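Local coordinates for hypothetical protein (Legionella pneumophila subsp. pneumophila, PDB 4JX2) that is of unknown function but is probably secreted, belongs to the DUF5624 family and pairs a mixed beta sheet with many helices, at residues N267-P281 against E379-W391. Numbering follows the deposited sequence.
With SO4 (sulfate ion), chain F; SO4 (sulfate ion), chain H.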
loop_
_atom_site.group_PDB
_atom_site.type_symbol
_atom_site.label_atom_id
_atom_site.label_comp_id
_atom_site.label_asym_id
_atom_site.label_seq_id
_atom_site.Cartn_x
_atom_site.Cartn_y
_atom_site.Cartn_z
ATOM N N ASN A 267 -10.043 3.581 -8.648
ATOM C CA ASN A 267 -9.279 4.178 -7.543
ATOM C C ASN A 267 -8.098 3.259 -7.225
ATOM O O ASN A 267 -8.158 2.401 -6.341
ATOM C CB ASN A 267 -10.175 4.432 -6.329
ATOM C CG ASN A 267 -9.637 5.473 -5.412
ATOM O OD1 ASN A 267 -8.458 5.817 -5.427
ATOM N ND2 ASN A 267 -10.483 5.971 -4.555
ATOM N N VAL A 268 -7.031 3.437 -8.005
ATOM C CA VAL A 268 -5.798 2.635 -8.012
ATOM C C VAL A 268 -4.848 2.941 -6.850
ATOM O O VAL A 268 -3.835 2.254 -6.729
ATOM C CB VAL A 268 -5.047 2.746 -9.366
ATOM C CG1 VAL A 268 -5.827 2.046 -10.469
ATOM C CG2 VAL A 268 -4.741 4.195 -9.740
ATOM N N SER A 269 -5.199 3.885 -5.968
ATOM C CA SER A 269 -4.368 4.281 -4.829
ATOM C C SER A 269 -5.026 4.081 -3.468
ATOM O O SER A 269 -4.398 4.382 -2.453
ATOM C CB SER A 269 -4.011 5.757 -4.968
ATOM O OG SER A 269 -5.189 6.548 -5.015
ATOM N N ALA A 270 -6.289 3.610 -3.431
ATOM C CA ALA A 270 -7.061 3.533 -2.193
ATOM C C ALA A 270 -7.179 2.138 -1.596
ATOM O O ALA A 270 -7.067 1.148 -2.315
ATOM C CB ALA A 270 -8.440 4.081 -2.444
ATOM N N GLY A 271 -7.471 2.095 -0.287
ATOM C CA GLY A 271 -7.671 0.878 0.501
ATOM C C GLY A 271 -6.503 -0.081 0.498
ATOM O O GLY A 271 -6.713 -1.298 0.460
ATOM N N VAL A 272 -5.265 0.469 0.498
ATOM C CA VAL A 272 -4.036 -0.315 0.466
ATOM C C VAL A 272 -3.413 -0.397 1.872
ATOM O O VAL A 272 -2.370 -1.044 2.039
ATOM C CB VAL A 272 -3.015 0.151 -0.611
ATOM C CG1 VAL A 272 -3.577 -0.048 -2.019
ATOM C CG2 VAL A 272 -2.552 1.592 -0.391
ATOM N N SER A 273 -4.083 0.202 2.890
ATOM C CA SER A 273 -3.667 0.102 4.303
ATOM C C SER A 273 -4.906 -0.112 5.161
ATOM O O SER A 273 -5.970 0.375 4.803
ATOM C CB SER A 273 -2.851 1.304 4.747
ATOM O OG SER A 273 -3.636 2.477 4.665
ATOM N N LYS A 274 -4.783 -0.895 6.245
ATOM C CA LYS A 274 -5.879 -1.318 7.123
ATOM C C LYS A 274 -6.766 -0.161 7.622
ATOM O O LYS A 274 -7.983 -0.322 7.617
ATOM C CB LYS A 274 -5.408 -2.206 8.295
ATOM C CG LYS A 274 -4.392 -1.565 9.227
ATOM C CD LYS A 274 -4.290 -2.306 10.571
ATOM C CE LYS A 274 -2.870 -2.412 11.097
ATOM N NZ LYS A 274 -2.300 -1.106 11.522
ATOM N N GLY A 275 -6.190 0.985 7.968
ATOM C CA GLY A 275 -6.973 2.145 8.413
ATOM C C GLY A 275 -7.773 2.844 7.324
ATOM O O GLY A 275 -8.666 3.641 7.623
ATOM N N SER A 276 -7.482 2.524 6.050
ATOM C CA SER A 276 -8.157 3.085 4.881
ATOM C C SER A 276 -8.957 2.023 4.091
ATOM O O SER A 276 -9.313 2.278 2.927
ATOM C CB SER A 276 -7.137 3.749 3.967
ATOM O OG SER A 276 -6.440 4.756 4.679
ATOM N N ASN A 277 -9.246 0.847 4.728
ATOM C CA ASN A 277 -10.012 -0.248 4.149
ATOM C C ASN A 277 -10.964 -0.831 5.191
ATOM O O ASN A 277 -10.554 -1.587 6.084
ATOM C CB ASN A 277 -9.110 -1.348 3.548
ATOM C CG ASN A 277 -9.832 -2.193 2.513
ATOM O OD1 ASN A 277 -10.956 -2.668 2.711
ATOM N ND2 ASN A 277 -9.252 -2.335 1.349
ATOM N N TRP A 278 -12.263 -0.531 5.025
ATOM C CA TRP A 278 -13.308 -0.969 5.941
ATOM C C TRP A 278 -13.539 -2.465 5.895
ATOM O O TRP A 278 -14.277 -2.985 6.743
ATOM C CB TRP A 278 -14.612 -0.204 5.681
ATOM C CG TRP A 278 -15.142 -0.347 4.288
ATOM C CD1 TRP A 278 -14.972 0.525 3.261
ATOM C CD2 TRP A 278 -15.926 -1.438 3.768
ATOM N NE1 TRP A 278 -15.564 0.033 2.117
ATOM C CE2 TRP A 278 -16.182 -1.156 2.406
ATOM C CE3 TRP A 278 -16.446 -2.628 4.327
ATOM C CZ2 TRP A 278 -16.905 -2.031 1.582
ATOM C CZ3 TRP A 278 -17.188 -3.479 3.521
ATOM C CH2 TRP A 278 -17.409 -3.186 2.167
ATOM N N LEU A 279 -12.893 -3.180 4.938
ATOM C CA LEU A 279 -13.021 -4.649 4.883
ATOM C C LEU A 279 -12.370 -5.272 6.097
ATOM O O LEU A 279 -12.790 -6.335 6.531
ATOM C CB LEU A 279 -12.420 -5.263 3.610
ATOM C CG LEU A 279 -13.151 -5.053 2.303
ATOM C CD1 LEU A 279 -12.330 -5.563 1.173
ATOM C CD2 LEU A 279 -14.508 -5.723 2.298
ATOM N N VAL A 280 -11.336 -4.602 6.643
ATOM C CA VAL A 280 -10.582 -5.076 7.796
ATOM C C VAL A 280 -11.519 -5.120 9.032
ATOM O O VAL A 280 -11.759 -6.245 9.507
ATOM C CB VAL A 280 -9.272 -4.283 8.023
ATOM C CG1 VAL A 280 -8.530 -4.799 9.258
ATOM C CG2 VAL A 280 -8.385 -4.354 6.787
ATOM N N PRO A 281 -12.135 -4.006 9.520
ATOM C CA PRO A 281 -13.079 -4.147 10.648
ATOM C C PRO A 281 -14.303 -5.022 10.296
ATOM O O PRO A 281 -14.785 -5.743 11.163
ATOM C CB PRO A 281 -13.505 -2.707 10.938
ATOM C CG PRO A 281 -13.257 -1.955 9.665
ATOM C CD PRO A 281 -12.016 -2.592 9.103
ATOM N N GLU A 379 -8.396 12.635 -0.234
ATOM C CA GLU A 379 -7.240 11.784 0.002
ATOM C C GLU A 379 -7.142 10.618 -0.945
ATOM O O GLU A 379 -8.103 9.843 -1.035
ATOM C CB GLU A 379 -7.215 11.285 1.453
ATOM C CG GLU A 379 -6.937 12.392 2.463
ATOM C CD GLU A 379 -5.710 13.239 2.191
ATOM O OE1 GLU A 379 -4.609 12.664 2.044
ATOM O OE2 GLU A 379 -5.862 14.475 2.066
ATOM N N PRO A 380 -5.943 10.450 -1.594
ATOM C CA PRO A 380 -5.738 9.341 -2.550
ATOM C C PRO A 380 -5.772 7.947 -1.909
ATOM O O PRO A 380 -6.110 6.979 -2.589
ATOM C CB PRO A 380 -4.343 9.628 -3.114
ATOM C CG PRO A 380 -3.650 10.454 -2.078
ATOM C CD PRO A 380 -4.745 11.316 -1.529
ATOM N N THR A 381 -5.429 7.848 -0.613
ATOM C CA THR A 381 -5.425 6.613 0.182
ATOM C C THR A 381 -6.838 6.099 0.474
ATOM O O THR A 381 -7.004 4.929 0.790
ATOM C CB THR A 381 -4.686 6.855 1.518
ATOM O OG1 THR A 381 -5.359 7.872 2.286
ATOM C CG2 THR A 381 -3.235 7.220 1.312
ATOM N N GLU A 382 -7.839 6.968 0.389
ATOM C CA GLU A 382 -9.239 6.664 0.719
ATOM C C GLU A 382 -10.121 6.350 -0.473
ATOM O O GLU A 382 -9.898 6.824 -1.593
ATOM C CB GLU A 382 -9.872 7.867 1.441
ATOM C CG GLU A 382 -9.124 8.364 2.667
ATOM C CD GLU A 382 -8.752 7.288 3.661
ATOM O OE1 GLU A 382 -9.664 6.607 4.184
ATOM O OE2 GLU A 382 -7.536 7.114 3.898
HETATM N N MSE A 383 -11.143 5.550 -0.206
HETATM C CA MSE A 383 -12.210 5.178 -1.150
HETATM C C MSE A 383 -13.423 5.913 -0.675
HETATM O O MSE A 383 -13.544 6.096 0.546
HETATM C CB MSE A 383 -12.476 3.649 -1.154
HETATM C CG MSE A 383 -11.347 2.801 -0.619
HETATM SE SE MSE A 383 -11.706 0.915 -0.786
HETATM C CE MSE A 383 -12.258 0.545 1.015
ATOM N N LEU A 384 -14.357 6.293 -1.564
ATOM C CA LEU A 384 -15.585 6.975 -1.085
ATOM C C LEU A 384 -16.398 6.080 -0.117
ATOM O O LEU A 384 -17.013 6.619 0.795
ATOM C CB LEU A 384 -16.491 7.487 -2.225
ATOM C CG LEU A 384 -16.061 8.780 -2.911
ATOM C CD1 LEU A 384 -17.089 9.197 -3.947
ATOM C CD2 LEU A 384 -15.807 9.924 -1.906
ATOM N N SER A 385 -16.311 4.733 -0.254
ATOM C CA SER A 385 -17.012 3.799 0.625
ATOM C C SER A 385 -16.518 3.874 2.095
ATOM O O SER A 385 -17.271 3.467 2.989
ATOM C CB SER A 385 -16.933 2.371 0.092
ATOM O OG SER A 385 -15.604 1.933 -0.117
ATOM N N ASN A 386 -15.302 4.459 2.355
ATOM C CA ASN A 386 -14.773 4.666 3.719
ATOM C C ASN A 386 -15.585 5.731 4.473
ATOM O O ASN A 386 -15.467 5.826 5.696
ATOM C CB ASN A 386 -13.304 5.079 3.699
ATOM C CG ASN A 386 -12.324 4.011 3.300
ATOM O OD1 ASN A 386 -12.622 2.821 3.307
ATOM N ND2 ASN A 386 -11.100 4.416 3.014
ATOM N N THR A 387 -16.404 6.542 3.744
ATOM C CA THR A 387 -17.260 7.575 4.343
ATOM C C THR A 387 -18.215 6.958 5.368
ATOM O O THR A 387 -18.525 7.599 6.380
ATOM C CB THR A 387 -18.082 8.297 3.248
ATOM O OG1 THR A 387 -17.209 8.859 2.283
ATOM C CG2 THR A 387 -19.008 9.359 3.798
ATOM N N VAL A 388 -18.719 5.731 5.073
ATOM C CA VAL A 388 -19.722 5.068 5.900
ATOM C C VAL A 388 -19.333 3.625 6.293
ATOM O O VAL A 388 -19.898 3.100 7.256
ATOM C CB VAL A 388 -21.109 5.089 5.197
ATOM C CG1 VAL A 388 -21.587 6.518 4.912
ATOM C CG2 VAL A 388 -21.136 4.223 3.930
ATOM N N GLY A 389 -18.431 3.001 5.523
ATOM C CA GLY A 389 -17.996 1.618 5.691
ATOM C C GLY A 389 -17.597 1.237 7.099
ATOM O O GLY A 389 -18.094 0.228 7.622
ATOM N N PHE A 390 -16.701 2.058 7.732
ATOM C CA PHE A 390 -16.250 1.852 9.116
ATOM C C PHE A 390 -17.413 1.962 10.095
ATOM O O PHE A 390 -17.504 1.139 11.008
ATOM C CB PHE A 390 -15.115 2.815 9.505
ATOM C CG PHE A 390 -13.801 2.489 8.833
ATOM C CD1 PHE A 390 -13.497 3.000 7.574
ATOM C CD2 PHE A 390 -12.863 1.678 9.459
ATOM C CE1 PHE A 390 -12.299 2.672 6.935
ATOM C CE2 PHE A 390 -11.643 1.376 8.829
ATOM C CZ PHE A 390 -11.386 1.854 7.562
ATOM N N TRP A 391 -18.323 2.937 9.891
ATOM C CA TRP A 391 -19.508 3.117 10.750
ATOM C C TRP A 391 -20.521 1.959 10.599
ATOM O O TRP A 391 -20.954 1.401 11.612
ATOM C CB TRP A 391 -20.219 4.465 10.489
ATOM C CG TRP A 391 -21.209 4.773 11.566
ATOM C CD1 TRP A 391 -20.946 5.333 12.788
ATOM C CD2 TRP A 391 -22.591 4.382 11.592
ATOM N NE1 TRP A 391 -22.085 5.341 13.560
ATOM C CE2 TRP A 391 -23.117 4.783 12.844
ATOM C CE3 TRP A 391 -23.444 3.746 10.672
ATOM C CZ2 TRP A 391 -24.465 4.594 13.187
ATOM C CZ3 TRP A 391 -24.767 3.536 11.024
ATOM C CH2 TRP A 391 -25.271 3.977 12.261
HETATM S S SO4 F . -14.115 5.969 -5.398
HETATM O O1 SO4 F . -14.326 7.371 -5.066
HETATM O O2 SO4 F . -13.471 5.884 -6.727
HETATM O O3 SO4 F . -13.256 5.364 -4.382
HETATM O O4 SO4 F . -15.391 5.249 -5.440
HETATM S S SO4 H . -3.042 2.278 9.514
HETATM O O1 SO4 H . -2.221 3.397 10.009
HETATM O O2 SO4 H . -2.148 1.111 9.162
HETATM O O3 SO4 H . -4.091 1.950 10.557
HETATM O O4 SO4 H . -3.653 2.754 8.266
HETATM O O HOH W 1 -5.074 3.129 1.395
HETATM O O HOH W 2 -10.507 5.586 6.678
#
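Gly389 CA lies over one face of the Trp278 indole, 4.1 Å from the centroid of its five-membered ring and 26° off the normal, a CH-pi contact with a residue that has no side chain to hold the ring off. In the plane of the same indole, at its edge, Ser385 OG accepts a hydrogen bond from Trp278 NE1 (2.9 Å, 158° at the hydrogen), which fixes the rotation of the ring. With chi1 at 58°, Trp278 CG sits between its own backbone N and carbonyl carbon, which carries the indole in against helix 386-398. The Phe390 ring in turn receives Trp278 CA over one face, 3.9 Å from its centroid, while Pro281 CG approaches obliquely, 3.7 Å from Phe390 CD2; Lys274 O and the carbonyl carbon of Ser276 lie at the Phe390 edge, near its plane, and Arg351 adds a cation-pi contact.

Polar bonds continue the join. The amide of Asn386 gives ND2 to Ser276 O at 2.8 Å, with the oxygen in the amide plane but the donor well above the carbonyl plane, and also to Glu382 OE1. Ser276 OG meets Glu382 OE2 on its syn side at 2.7 Å, whereas Thr381 OG1 takes the anti side. Farther along, the selenomethionine Met383 reaches the indole, its CE 3.5 Å from Trp278 NE1, and the backbones are tied by Gly271 N to Thr381 O at 3.1 Å.

The turn before helix 279-286 is thus bound to the start of helix 386-398. Two hydroxyls on OE2, with Asn386 and a water on OE1, supply four donors to the buried Glu382 carboxylate, which would be expected to favour its ionised form.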